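Local coordinates for protein putative adhesin (Komagataella phaffii, PDB 5FX8) that is a putative cell-wall adhesin, represented here by its N-terminal part, that may mediate cell-cell interaction by binding other proteins, at residues E69-A74 and T309-F314; S28-T33 and E105-F110; Q77-A82 and F92-P97; V57-S62 and F303-R308. One frame throughout, in Å; residues are numbered along the deposited sequence.

Contact 1: residues E69-A74 and T309-F314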
loop_
_atom_site.group_PDB
_atom_site.type_symbol
_atom_site.label_atom_id
_atom_site.label_comp_id
_atom_site.label_asym_id
_atom_site.label_seq_id
_atom_site.Cartn_x
_atom_site.Cartn_y
_atom_site.Cartn_z
ATOM N N GLU C 69 -77.097 -13.057 -16.055
ATOM C CA GLU C 69 -78.302 -12.524 -15.447
ATOM C C GLU C 69 -77.915 -11.628 -14.276
ATOM O O GLU C 69 -76.935 -11.897 -13.587
ATOM C CB GLU C 69 -79.169 -13.683 -14.961
ATOM C CG GLU C 69 -80.467 -13.290 -14.308
ATOM C CD GLU C 69 -81.536 -13.163 -15.305
ATOM O OE1 GLU C 69 -81.426 -13.844 -16.322
ATOM O OE2 GLU C 69 -82.475 -12.402 -15.074
ATOM N N PHE C 70 -78.696 -10.574 -14.027
ATOM C CA PHE C 70 -78.420 -9.684 -12.903
ATOM C C PHE C 70 -79.628 -9.577 -11.974
ATOM O O PHE C 70 -80.773 -9.560 -12.424
ATOM C CB PHE C 70 -77.972 -8.320 -13.411
ATOM C CG PHE C 70 -76.650 -8.366 -14.106
ATOM C CD1 PHE C 70 -76.559 -8.739 -15.434
ATOM C CD2 PHE C 70 -75.492 -8.096 -13.418
ATOM C CE1 PHE C 70 -75.341 -8.822 -16.060
ATOM C CE2 PHE C 70 -74.267 -8.175 -14.037
ATOM C CZ PHE C 70 -74.187 -8.533 -15.358
ATOM N N PHE C 71 -79.361 -9.515 -10.668
ATOM C CA PHE C 71 -80.366 -9.624 -9.623
ATOM C C PHE C 71 -80.301 -8.412 -8.709
ATOM O O PHE C 71 -79.357 -7.629 -8.752
ATOM C CB PHE C 71 -80.178 -10.899 -8.791
ATOM C CG PHE C 71 -80.073 -12.133 -9.604
ATOM C CD1 PHE C 71 -78.882 -12.478 -10.207
ATOM C CD2 PHE C 71 -81.155 -12.950 -9.778
ATOM C CE1 PHE C 71 -78.780 -13.603 -10.967
ATOM C CE2 PHE C 71 -81.049 -14.083 -10.545
ATOM C CZ PHE C 71 -79.861 -14.407 -11.135
ATOM N N THR C 72 -81.341 -8.250 -7.887
ATOM C CA THR C 72 -81.285 -7.335 -6.760
ATOM C C THR C 72 -80.478 -7.968 -5.641
ATOM O O THR C 72 -80.175 -9.159 -5.664
ATOM C CB THR C 72 -82.673 -7.007 -6.230
ATOM O OG1 THR C 72 -83.290 -8.220 -5.796
ATOM C CG2 THR C 72 -83.537 -6.370 -7.291
ATOM N N THR C 73 -80.132 -7.156 -4.641
ATOM C CA THR C 73 -79.446 -7.694 -3.473
ATOM C C THR C 73 -80.283 -8.758 -2.789
ATOM O O THR C 73 -79.745 -9.613 -2.089
ATOM C CB THR C 73 -79.145 -6.577 -2.499
ATOM O OG1 THR C 73 -80.381 -5.975 -2.126
ATOM C CG2 THR C 73 -78.285 -5.521 -3.147
ATOM N N ALA C 74 -81.594 -8.724 -2.978
ATOM C CA ALA C 74 -82.481 -9.711 -2.399
ATOM C C ALA C 74 -82.713 -10.901 -3.311
ATOM O O ALA C 74 -83.406 -11.838 -2.914
ATOM C CB ALA C 74 -83.824 -9.075 -2.047
ATOM N N THR C 309 -67.720 -9.705 -13.339
ATOM C CA THR C 309 -68.834 -8.827 -13.040
ATOM C C THR C 309 -69.300 -9.090 -11.613
ATOM O O THR C 309 -68.625 -9.774 -10.849
ATOM C CB THR C 309 -69.950 -9.017 -14.070
ATOM O OG1 THR C 309 -70.955 -8.046 -13.812
ATOM C CG2 THR C 309 -70.555 -10.381 -13.959
ATOM N N ASP C 310 -70.442 -8.521 -11.237
ATOM C CA ASP C 310 -71.095 -8.821 -9.961
ATOM C C ASP C 310 -72.596 -8.889 -10.195
ATOM O O ASP C 310 -73.232 -7.871 -10.475
ATOM C CB ASP C 310 -70.764 -7.791 -8.884
ATOM C CG ASP C 310 -71.427 -8.114 -7.523
ATOM O OD1 ASP C 310 -72.077 -9.182 -7.379
ATOM O OD2 ASP C 310 -71.270 -7.314 -6.568
ATOM N N THR C 311 -73.173 -10.080 -10.038
ATOM C CA THR C 311 -74.573 -10.243 -10.385
ATOM C C THR C 311 -75.507 -9.610 -9.374
ATOM O O THR C 311 -76.650 -9.320 -9.721
ATOM C CB THR C 311 -74.915 -11.709 -10.553
ATOM O OG1 THR C 311 -74.789 -12.386 -9.299
ATOM C CG2 THR C 311 -73.995 -12.300 -11.545
ATOM N N ALA C 312 -75.057 -9.375 -8.145
ATOM C CA ALA C 312 -75.882 -8.697 -7.145
ATOM C C ALA C 312 -75.775 -7.189 -7.364
ATOM O O ALA C 312 -75.154 -6.455 -6.598
ATOM C CB ALA C 312 -75.453 -9.089 -5.742
ATOM N N ALA C 313 -76.422 -6.729 -8.429
ATOM C CA ALA C 313 -76.121 -5.424 -8.986
ATOM C C ALA C 313 -77.138 -4.344 -8.668
ATOM O O ALA C 313 -76.796 -3.166 -8.761
ATOM C CB ALA C 313 -75.990 -5.534 -10.500
ATOM N N PHE C 314 -78.367 -4.688 -8.305
ATOM C CA PHE C 314 -79.424 -3.698 -8.166
ATOM C C PHE C 314 -79.905 -3.577 -6.724
ATOM O O PHE C 314 -80.161 -4.577 -6.055
ATOM C CB PHE C 314 -80.601 -4.034 -9.082
ATOM C CG PHE C 314 -80.293 -3.874 -10.539
ATOM C CD1 PHE C 314 -80.453 -2.660 -11.157
ATOM C CD2 PHE C 314 -79.825 -4.936 -11.276
ATOM C CE1 PHE C 314 -80.170 -2.512 -12.480
ATOM C CE2 PHE C 314 -79.530 -4.787 -12.594
ATOM C CZ PHE C 314 -79.705 -3.573 -13.202
#

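Contact 2: residues S28-T33 and E105-F110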
loop_
_atom_site.group_PDB
_atom_site.type_symbol
_atom_site.label_atom_id
_atom_site.label_comp_id
_atom_site.label_asym_id
_atom_site.label_seq_id
_atom_site.Cartn_x
_atom_site.Cartn_y
_atom_site.Cartn_z
ATOM N N SER C 28 -68.572 0.547 -15.837
ATOM C CA SER C 28 -69.758 0.513 -14.984
ATOM C C SER C 28 -70.957 1.184 -15.645
ATOM O O SER C 28 -70.878 2.333 -16.074
ATOM C CB SER C 28 -69.480 1.197 -13.654
ATOM O OG SER C 28 -68.472 0.510 -12.957
ATOM N N PHE C 29 -72.081 0.483 -15.674
ATOM C CA PHE C 29 -73.318 1.004 -16.253
ATOM C C PHE C 29 -74.262 1.319 -15.106
ATOM O O PHE C 29 -74.802 0.414 -14.479
ATOM C CB PHE C 29 -73.928 0.002 -17.235
ATOM C CG PHE C 29 -73.060 -0.278 -18.417
ATOM C CD1 PHE C 29 -72.109 -1.284 -18.374
ATOM C CD2 PHE C 29 -73.161 0.488 -19.558
ATOM C CE1 PHE C 29 -71.291 -1.538 -19.445
ATOM C CE2 PHE C 29 -72.360 0.234 -20.642
ATOM C CZ PHE C 29 -71.418 -0.786 -20.581
ATOM N N VAL C 30 -74.424 2.584 -14.810
ATOM C CA VAL C 30 -75.235 3.024 -13.689
ATOM C C VAL C 30 -76.680 3.127 -14.144
ATOM O O VAL C 30 -76.964 3.700 -15.198
ATOM C CB VAL C 30 -74.726 4.369 -13.148
ATOM C CG1 VAL C 30 -75.568 4.858 -11.975
ATOM C CG2 VAL C 30 -73.301 4.224 -12.736
ATOM N N PHE C 31 -77.589 2.569 -13.347
ATOM C CA PHE C 31 -79.020 2.586 -13.611
ATOM C C PHE C 31 -79.718 3.326 -12.487
ATOM O O PHE C 31 -79.521 3.004 -11.316
ATOM C CB PHE C 31 -79.584 1.177 -13.726
ATOM C CG PHE C 31 -79.115 0.421 -14.935
ATOM C CD1 PHE C 31 -77.911 -0.240 -14.931
ATOM C CD2 PHE C 31 -79.901 0.342 -16.059
ATOM C CE1 PHE C 31 -77.497 -0.938 -16.011
ATOM C CE2 PHE C 31 -79.488 -0.360 -17.140
ATOM C CZ PHE C 31 -78.275 -0.999 -17.114
ATOM N N SER C 32 -80.531 4.313 -12.847
ATOM C CA SER C 32 -81.252 5.108 -11.868
ATOM C C SER C 32 -82.557 5.600 -12.472
ATOM O O SER C 32 -82.736 5.622 -13.687
ATOM C CB SER C 32 -80.427 6.299 -11.379
ATOM O OG SER C 32 -81.179 7.107 -10.495
ATOM N N THR C 33 -83.481 5.970 -11.596
ATOM C CA THR C 33 -84.720 6.616 -11.992
ATOM C C THR C 33 -84.967 7.755 -11.014
ATOM O O THR C 33 -85.015 7.536 -9.803
ATOM C CB THR C 33 -85.879 5.615 -12.007
ATOM O OG1 THR C 33 -85.881 4.864 -10.795
ATOM C CG2 THR C 33 -85.701 4.641 -13.104
ATOM N N GLU C 105 -82.598 0.939 -9.454
ATOM C CA GLU C 105 -81.329 1.481 -8.986
ATOM C C GLU C 105 -80.303 0.363 -8.959
ATOM O O GLU C 105 -80.490 -0.624 -8.246
ATOM C CB GLU C 105 -81.450 2.100 -7.594
ATOM C CG GLU C 105 -82.369 3.287 -7.497
ATOM C CD GLU C 105 -81.907 4.467 -8.323
ATOM O OE1 GLU C 105 -80.695 4.557 -8.631
ATOM O OE2 GLU C 105 -82.772 5.307 -8.665
ATOM N N GLY C 106 -79.215 0.525 -9.703
ATOM C CA GLY C 106 -78.151 -0.459 -9.648
ATOM C C GLY C 106 -76.994 -0.078 -10.541
ATOM O O GLY C 106 -77.043 0.904 -11.279
ATOM N N VAL C 107 -75.937 -0.879 -10.460
ATOM C CA VAL C 107 -74.760 -0.708 -11.299
ATOM C C VAL C 107 -74.382 -2.065 -11.892
ATOM O O VAL C 107 -74.113 -3.021 -11.155
ATOM C CB VAL C 107 -73.566 -0.111 -10.524
ATOM C CG1 VAL C 107 -72.411 0.105 -11.483
ATOM C CG2 VAL C 107 -73.930 1.185 -9.810
ATOM N N VAL C 108 -74.347 -2.153 -13.212
ATOM C CA VAL C 108 -73.780 -3.308 -13.888
ATOM C C VAL C 108 -72.387 -2.925 -14.358
ATOM O O VAL C 108 -72.207 -1.909 -15.036
ATOM C CB VAL C 108 -74.665 -3.773 -15.061
ATOM C CG1 VAL C 108 -73.868 -4.641 -16.034
ATOM C CG2 VAL C 108 -75.863 -4.548 -14.554
ATOM N N PHE C 109 -71.396 -3.715 -13.982
ATOM C CA PHE C 109 -70.043 -3.469 -14.442
ATOM C C PHE C 109 -69.432 -4.740 -15.003
ATOM O O PHE C 109 -69.801 -5.855 -14.635
ATOM C CB PHE C 109 -69.164 -2.893 -13.332
ATOM C CG PHE C 109 -68.740 -3.879 -12.298
ATOM C CD1 PHE C 109 -67.627 -4.669 -12.492
ATOM C CD2 PHE C 109 -69.413 -3.960 -11.097
ATOM C CE1 PHE C 109 -67.233 -5.557 -11.548
ATOM C CE2 PHE C 109 -69.009 -4.844 -10.141
ATOM C CZ PHE C 109 -67.917 -5.642 -10.367
ATOM N N PHE C 110 -68.511 -4.548 -15.922
ATOM C CA PHE C 110 -67.650 -5.599 -16.414
ATOM C C PHE C 110 -66.215 -5.095 -16.405
ATOM O O PHE C 110 -65.970 -3.890 -16.481
ATOM C CB PHE C 110 -68.020 -6.015 -17.820
ATOM C CG PHE C 110 -69.390 -6.563 -17.953
ATOM C CD1 PHE C 110 -69.640 -7.904 -17.715
ATOM C CD2 PHE C 110 -70.435 -5.753 -18.359
ATOM C CE1 PHE C 110 -70.918 -8.428 -17.878
ATOM C CE2 PHE C 110 -71.711 -6.266 -18.517
ATOM C CZ PHE C 110 -71.952 -7.601 -18.273
#

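Contact 3: residues Q77-A82 and F92-P97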
loop_
_atom_site.group_PDB
_atom_site.type_symbol
_atom_site.label_atom_id
_atom_site.label_comp_id
_atom_site.label_asym_id
_atom_site.label_seq_id
_atom_site.Cartn_x
_atom_site.Cartn_y
_atom_site.Cartn_z
ATOM N N GLN C 77 -84.633 -11.388 -10.084
ATOM C CA GLN C 77 -84.137 -11.199 -11.441
ATOM C C GLN C 77 -84.544 -9.836 -11.971
ATOM O O GLN C 77 -85.674 -9.383 -11.766
ATOM C CB GLN C 77 -84.668 -12.287 -12.371
ATOM C CG GLN C 77 -84.026 -13.630 -12.156
ATOM C CD GLN C 77 -84.427 -14.667 -13.182
ATOM O OE1 GLN C 77 -85.360 -14.459 -13.962
ATOM N NE2 GLN C 77 -83.735 -15.808 -13.173
ATOM N N VAL C 78 -83.619 -9.182 -12.670
ATOM C CA VAL C 78 -83.839 -7.850 -13.215
ATOM C C VAL C 78 -83.623 -7.823 -14.719
ATOM O O VAL C 78 -84.488 -7.375 -15.471
ATOM C CB VAL C 78 -82.947 -6.802 -12.518
ATOM C CG1 VAL C 78 -83.169 -5.426 -13.135
ATOM C CG2 VAL C 78 -83.223 -6.787 -11.023
ATOM N N LEU C 79 -82.471 -8.299 -15.173
ATOM C CA LEU C 79 -82.140 -8.271 -16.587
ATOM C C LEU C 79 -81.030 -9.272 -16.838
ATOM O O LEU C 79 -80.397 -9.775 -15.911
ATOM C CB LEU C 79 -81.723 -6.869 -17.030
ATOM C CG LEU C 79 -80.582 -6.186 -16.279
ATOM C CD1 LEU C 79 -79.275 -6.564 -16.866
ATOM C CD2 LEU C 79 -80.772 -4.719 -16.393
ATOM N N SER C 80 -80.799 -9.538 -18.108
ATOM C CA SER C 80 -79.682 -10.340 -18.549
ATOM C C SER C 80 -78.974 -9.579 -19.663
ATOM O O SER C 80 -79.564 -8.708 -20.298
ATOM C CB SER C 80 -80.148 -11.697 -19.022
ATOM O OG SER C 80 -80.931 -11.537 -20.164
ATOM N N THR C 81 -77.701 -9.899 -19.889
ATOM C CA THR C 81 -76.852 -9.154 -20.805
ATOM C C THR C 81 -76.254 -10.098 -21.834
ATOM O O THR C 81 -76.037 -11.275 -21.566
ATOM C CB THR C 81 -75.687 -8.427 -20.072
ATOM O OG1 THR C 81 -74.981 -9.356 -19.238
ATOM C CG2 THR C 81 -76.160 -7.271 -19.225
ATOM N N ALA C 82 -75.960 -9.575 -23.005
ATOM C CA ALA C 82 -75.190 -10.332 -23.973
ATOM C C ALA C 82 -74.478 -9.314 -24.850
ATOM O O ALA C 82 -74.998 -8.223 -25.054
ATOM C CB ALA C 82 -76.083 -11.263 -24.787
ATOM N N PHE C 92 -78.866 -5.002 -22.936
ATOM C CA PHE C 92 -79.486 -5.356 -21.672
ATOM C C PHE C 92 -80.934 -5.718 -21.960
ATOM O O PHE C 92 -81.627 -4.989 -22.671
ATOM C CB PHE C 92 -79.409 -4.203 -20.676
ATOM C CG PHE C 92 -78.010 -3.768 -20.339
ATOM C CD1 PHE C 92 -77.269 -2.999 -21.211
ATOM C CD2 PHE C 92 -77.458 -4.084 -19.131
ATOM C CE1 PHE C 92 -75.997 -2.596 -20.888
ATOM C CE2 PHE C 92 -76.207 -3.678 -18.815
ATOM C CZ PHE C 92 -75.471 -2.936 -19.694
ATOM N N THR C 93 -81.380 -6.850 -21.440
ATOM C CA THR C 93 -82.726 -7.344 -21.690
ATOM C C THR C 93 -83.410 -7.648 -20.368
ATOM O O THR C 93 -83.048 -8.606 -19.689
ATOM C CB THR C 93 -82.681 -8.578 -22.565
ATOM O OG1 THR C 93 -82.054 -8.240 -23.801
ATOM C CG2 THR C 93 -84.064 -9.077 -22.817
ATOM N N PHE C 94 -84.412 -6.858 -20.019
ATOM C CA PHE C 94 -85.122 -7.069 -18.770
ATOM C C PHE C 94 -86.013 -8.308 -18.837
ATOM O O PHE C 94 -86.450 -8.728 -19.910
ATOM C CB PHE C 94 -85.944 -5.838 -18.442
ATOM C CG PHE C 94 -85.129 -4.618 -18.181
ATOM C CD1 PHE C 94 -84.668 -3.838 -19.214
ATOM C CD2 PHE C 94 -84.847 -4.229 -16.891
ATOM C CE1 PHE C 94 -83.928 -2.702 -18.953
ATOM C CE2 PHE C 94 -84.117 -3.102 -16.640
ATOM C CZ PHE C 94 -83.657 -2.345 -17.659
ATOM N N SER C 95 -86.301 -8.880 -17.666
ATOM C CA SER C 95 -86.913 -10.217 -17.552
ATOM C C SER C 95 -88.253 -10.125 -16.822
ATOM O O SER C 95 -88.448 -10.683 -15.735
ATOM C CB SER C 95 -85.939 -11.177 -16.828
ATOM O OG SER C 95 -84.597 -11.063 -17.303
ATOM N N ASP C 96 -89.218 -9.419 -17.444
ATOM C CA ASP C 96 -90.446 -9.020 -16.751
ATOM C C ASP C 96 -91.595 -8.831 -17.756
ATOM O O ASP C 96 -91.729 -7.715 -18.336
ATOM C CB ASP C 96 -90.271 -7.754 -15.949
ATOM C CG ASP C 96 -90.827 -7.932 -14.560
ATOM O OD1 ASP C 96 -91.279 -9.017 -14.194
ATOM O OD2 ASP C 96 -90.764 -6.917 -13.826
ATOM N N PRO C 97 -92.454 -9.823 -17.964
ATOM C CA PRO C 97 -93.265 -9.857 -19.146
ATOM C C PRO C 97 -94.362 -8.792 -19.061
ATOM O O PRO C 97 -95.119 -8.745 -18.074
ATOM C CB PRO C 97 -93.813 -11.217 -19.084
ATOM C CG PRO C 97 -93.915 -11.606 -17.596
ATOM C CD PRO C 97 -92.842 -10.810 -16.909
#

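Contact 4: residues V57-S62 and F303-R308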
loop_
_atom_site.group_PDB
_atom_site.type_symbol
_atom_site.label_atom_id
_atom_site.label_comp_id
_atom_site.label_asym_id
_atom_site.label_seq_id
_atom_site.Cartn_x
_atom_site.Cartn_y
_atom_site.Cartn_z
ATOM N N VAL C 57 -62.461 -10.460 -21.946
ATOM C CA VAL C 57 -61.402 -11.463 -21.881
ATOM C C VAL C 57 -62.005 -12.786 -21.440
ATOM O O VAL C 57 -62.602 -12.884 -20.365
ATOM C CB VAL C 57 -60.266 -11.044 -20.943
ATOM C CG1 VAL C 57 -59.171 -12.120 -20.927
ATOM C CG2 VAL C 57 -59.716 -9.713 -21.355
ATOM N N GLN C 58 -61.800 -13.812 -22.232
ATOM C CA GLN C 58 -62.492 -15.070 -22.050
ATOM C C GLN C 58 -61.575 -16.088 -21.385
ATOM O O GLN C 58 -60.517 -16.415 -21.919
ATOM C CB GLN C 58 -62.997 -15.568 -23.401
ATOM C CG GLN C 58 -64.184 -14.781 -23.897
ATOM C CD GLN C 58 -64.281 -14.739 -25.394
ATOM O OE1 GLN C 58 -65.257 -15.215 -25.988
ATOM N NE2 GLN C 58 -63.265 -14.153 -26.028
ATOM N N TYR C 59 -61.976 -16.584 -20.225
ATOM C CA TYR C 59 -61.358 -17.784 -19.678
ATOM C C TYR C 59 -62.391 -18.562 -18.861
ATOM O O TYR C 59 -62.968 -18.034 -17.909
ATOM C CB TYR C 59 -60.113 -17.470 -18.822
ATOM C CG TYR C 59 -59.360 -18.737 -18.498
ATOM C CD1 TYR C 59 -58.557 -19.346 -19.447
ATOM C CD2 TYR C 59 -59.509 -19.365 -17.276
ATOM C CE1 TYR C 59 -57.890 -20.525 -19.171
ATOM C CE2 TYR C 59 -58.847 -20.548 -16.996
ATOM C CZ TYR C 59 -58.038 -21.118 -17.953
ATOM O OH TYR C 59 -57.369 -22.287 -17.708
ATOM N N PRO C 60 -62.619 -19.836 -19.205
ATOM C CA PRO C 60 -62.000 -20.677 -20.231
ATOM C C PRO C 60 -62.256 -20.198 -21.641
ATOM O O PRO C 60 -63.056 -19.300 -21.855
ATOM C CB PRO C 60 -62.663 -22.034 -20.012
ATOM C CG PRO C 60 -63.154 -22.004 -18.653
ATOM C CD PRO C 60 -63.508 -20.615 -18.331
ATOM N N ASP C 61 -61.586 -20.814 -22.605
ATOM C CA ASP C 61 -61.712 -20.398 -23.993
ATOM C C ASP C 61 -63.158 -20.381 -24.485
ATOM O O ASP C 61 -63.472 -19.658 -25.436
ATOM C CB ASP C 61 -60.883 -21.339 -24.857
ATOM C CG ASP C 61 -60.213 -20.635 -25.990
ATOM O OD1 ASP C 61 -60.944 -20.168 -26.884
ATOM O OD2 ASP C 61 -58.962 -20.558 -25.999
ATOM N N SER C 62 -64.046 -21.154 -23.866
ATOM C CA SER C 62 -65.378 -21.384 -24.400
ATOM C C SER C 62 -66.465 -20.587 -23.693
ATOM O O SER C 62 -67.620 -20.620 -24.132
ATOM C CB SER C 62 -65.705 -22.881 -24.336
ATOM O OG SER C 62 -65.418 -23.425 -23.063
ATOM N N PHE C 303 -54.206 -11.636 -9.480
ATOM C CA PHE C 303 -54.213 -11.950 -10.897
ATOM C C PHE C 303 -55.575 -12.492 -11.294
ATOM O O PHE C 303 -56.196 -13.260 -10.553
ATOM C CB PHE C 303 -53.142 -12.963 -11.245
ATOM C CG PHE C 303 -53.178 -13.423 -12.668
ATOM C CD1 PHE C 303 -52.809 -12.581 -13.684
ATOM C CD2 PHE C 303 -53.540 -14.711 -12.983
ATOM C CE1 PHE C 303 -52.817 -13.007 -14.975
ATOM C CE2 PHE C 303 -53.549 -15.141 -14.279
ATOM C CZ PHE C 303 -53.187 -14.291 -15.273
ATOM N N TYR C 304 -56.031 -12.080 -12.470
ATOM C CA TYR C 304 -57.353 -12.418 -12.971
ATOM C C TYR C 304 -57.210 -12.948 -14.382
ATOM O O TYR C 304 -56.413 -12.437 -15.172
ATOM C CB TYR C 304 -58.278 -11.215 -12.951
ATOM C CG TYR C 304 -58.614 -10.679 -11.579
ATOM C CD1 TYR C 304 -59.388 -11.425 -10.694
ATOM C CD2 TYR C 304 -58.203 -9.418 -11.184
ATOM C CE1 TYR C 304 -59.717 -10.941 -9.468
ATOM C CE2 TYR C 304 -58.531 -8.925 -9.951
ATOM C CZ TYR C 304 -59.292 -9.694 -9.101
ATOM O OH TYR C 304 -59.641 -9.235 -7.862
ATOM N N ARG C 305 -57.958 -13.992 -14.691
ATOM C CA ARG C 305 -57.850 -14.574 -16.010
ATOM C C ARG C 305 -58.965 -14.158 -16.955
ATOM O O ARG C 305 -58.788 -14.265 -18.166
ATOM C CB ARG C 305 -57.792 -16.098 -15.901
ATOM C CG ARG C 305 -56.551 -16.570 -15.193
ATOM C CD ARG C 305 -56.495 -18.061 -15.069
ATOM N NE ARG C 305 -55.526 -18.648 -15.979
ATOM C CZ ARG C 305 -55.165 -19.920 -15.939
ATOM N NH1 ARG C 305 -55.694 -20.718 -15.030
ATOM N NH2 ARG C 305 -54.280 -20.390 -16.798
ATOM N N ALA C 306 -60.087 -13.663 -16.454
ATOM C CA ALA C 306 -61.217 -13.391 -17.323
ATOM C C ALA C 306 -61.898 -12.097 -16.913
ATOM O O ALA C 306 -61.711 -11.597 -15.810
ATOM C CB ALA C 306 -62.214 -14.549 -17.292
ATOM N N SER C 307 -62.692 -11.556 -17.830
ATOM C CA SER C 307 -63.572 -10.444 -17.502
ATOM C C SER C 307 -64.578 -10.868 -16.444
ATOM O O SER C 307 -65.137 -11.960 -16.500
ATOM C CB SER C 307 -64.309 -9.968 -18.748
ATOM O OG SER C 307 -63.421 -9.479 -19.734
ATOM N N ARG C 308 -64.826 -9.994 -15.487
ATOM C CA ARG C 308 -65.616 -10.344 -14.328
ATOM C C ARG C 308 -66.715 -9.318 -14.120
ATOM O O ARG C 308 -66.665 -8.210 -14.653
ATOM C CB ARG C 308 -64.728 -10.461 -13.085
ATOM C CG ARG C 308 -63.816 -11.671 -13.141
ATOM C CD ARG C 308 -62.457 -11.410 -12.549
ATOM N NE ARG C 308 -61.679 -10.390 -13.252
ATOM C CZ ARG C 308 -61.373 -9.206 -12.738
ATOM N NH1 ARG C 308 -61.764 -8.895 -11.513
ATOM N NH2 ARG C 308 -60.674 -8.340 -13.444
#

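Contact 1: residues E69-A74 and T309-F314
The Phe-70 ring meets Thr-309 tip to tip, with OG1 in the ring plane at its edge and 3.3 Å from CE2. This ring and those of Phe-71 and Phe-314 flank a parallel beta pairing interrupted by a beta bulge, which brings strand 312-319, from the end of the chain, beside strand 68-72 of the first cohesin-like domain. Thr-309 CB carries OG1 anti to the backbone N (chi1 -174°), and the hydroxyl's hydrogen bond goes to Phe-109 O. At the edge of the Phe-314 ring, in plane, lie Phe-70 CB and the carbonyl O of Phe-71, the former 3.9 Å from CE2. The Phe-71 ring in turn has Thr-311 O at its edge.

The evidence for the bulge is a one-residue shift in register: Phe-71 pairs with Ala-312, but Thr-72 with Phe-314. Phe-71 N donates to Thr-311 O at 2.9 Å. Phe-71 O is gripped twice, by Ala-313 N and by Phe-314 N at 3.1 Å each. Beyond the bulge, Thr-73 N reaches Phe-314 O at 2.9 Å. Leading into the strand, Asp-310 makes an Asx turn: its OD1 accepts from Ala-312 N at 3.1 Å, met from above the carboxylate plane.

Contact 2: residues S28-T33 and E105-F110
Strands 28-31 and 105-110 run antiparallel at 166°, with Phe-29/Val-108 and Phe-31/Gly-106 as hydrogen-bonded pairs and Ser-28/Phe-109 and Val-30/Val-107 as non-hydrogen-bonded ones. Among the reciprocal bonds, Val-108 N to Phe-29 O measures 2.9 Å and Gly-106 N to Phe-31 O 3.0 Å.

On the face holding Phe-29, Phe-31 and Val-108, the Phe-31 ring crosses Val-108 obliquely, its CE1 4.1 Å from CB, while Gly-106 O sits in plane at the ring edge. On the other face Ser-28 CB packs on Val-107 CG1 at 3.8 Å. Where strand 28-31 has ended, Glu-105, still in its own strand, bends at chi2 (-63°), and its OE2 takes two donors. Ser-32 OG approaches the syn lone pair at 3.0 Å, whereas Thr-33 N comes from above the carboxylate plane at 3.1 Å.

The rings of Phe-29 and Phe-31 both meet Phe-92 edge-to-face, so this face turns into the aromatic interior. The arrangement is that of neighbouring antiparallel strands in the beta sheet of the first cohesin-like domain.

Contact 3: residues Q77-A82 and F92-P97
Leu-79 lies side by side with Phe-92 and Phe-94 across a beta hairpin, the strands 77-84 and 89-94 of the first cohesin-like domain. Its CB is 3.4 Å from Thr-93 O and stands above one face of the Phe-94 ring, offset toward the rim. CG sits between the backbone N and the carbonyl carbon (chi1 55°), and from it the two methyls diverge to different aromatic partners. CD1 comes to the edge of the Phe-92 ring, in its plane, 3.8 Å from CD2 of that ring. CD2 lies over the same face of Phe-94 as CB and makes a CH-pi contact, 4.1 Å from the ring centroid and 27° off the normal.

Two residues further along the strand, Thr-81 CG2 approaches Phe-92 CD2 to 3.4 Å, while Thr-81 OG1 is hydrogen-bonded to Ser-66 O.

These side chains share one face because Leu-79/Phe-94 and Thr-81/Phe-92 are paired directly across the strands, two residues apart; both pairs are non-hydrogen-bonded. Between them Ser-80 and Thr-93 exchange backbone bonds, Ser-80 N to Thr-93 O at 2.9 Å and Thr-93 N to Ser-80 O at 2.8 Å. On the opposite edge of strand 77-84, Val-78 and Leu-79 both face Phe-70, which makes a classic beta bulge. At the bulge, Ser-95 N donates to Val-78 O at 3.2 Å, from a position 45° out of the carbonyl plane.

Contact 4: residues V57-S62 and F303-R308
Tyr-59 and Arg-305 lie side by side and point the same way, the guanidinium stacked on the phenol ring with planes 23° apart and centres 4.2 Å apart. The overlap is displaced: CZ of Arg-305 stands 32° off the ring normal, so the cation-pi contact is off-centre, and the phenol OH lies over one face of the guanidinium. Tyr-59 CG, anti to its backbone N (chi1 -169°), is placed 4.0 Å from Arg-305 CB. The arginine chain follows the same ring face, with CD over it in a CH-pi contact 4.3 Å from the centroid.

Polar ends of both residues are held elsewhere: Tyr-59 OH bonds to Asp-271 O, and Arg-305 NH1 to the carbonyls of Val-273 and Ala-270, which would be expected to favour its positive charge. At the root of the stack, Tyr-59 CB touches Ala-306 CB at 3.9 Å.

Val-57 is bonded twice to Ser-307: its N donates to the side-chain OG at 2.6 Å, and its O accepts from Ser-307 N at 2.9 Å. Ser-307 OG also bonds to Thr-111 O.

The touching residues lie outside regular structure. The contact joins a loop of the first cohesin-like part, between strands 54-55 and 68-72, to the connection out of the second, where Arg-305 to Arg-308 lead from strand 294-304, an outermost strand of a five-stranded sheet, toward strand 312-319.

Overall arrangement
Contacts 1, 2 and 3 share one mixed sheet. Strand 312-319 lies between 68-72 and 101-114 and so links contacts 1 and 2, while strands 68-72 and 77-84 are neighbours and link contacts 1 and 3. Contacts 2 and 3 are partly buried and rely on antiparallel bonding; their centres are about 13 Å apart, and aromatic packing joins them. Contact 1 is more superficial, parallel and bulged. Contact 4, a surface contact too, lies farther off, its centre about 20 Å from that of contact 1: loops replace strands there, and an arginine-tyrosine stack replaces hydrophobic pairs. The chain passes directly from Arg-308 of contact 4 into Thr-309 of contact 1.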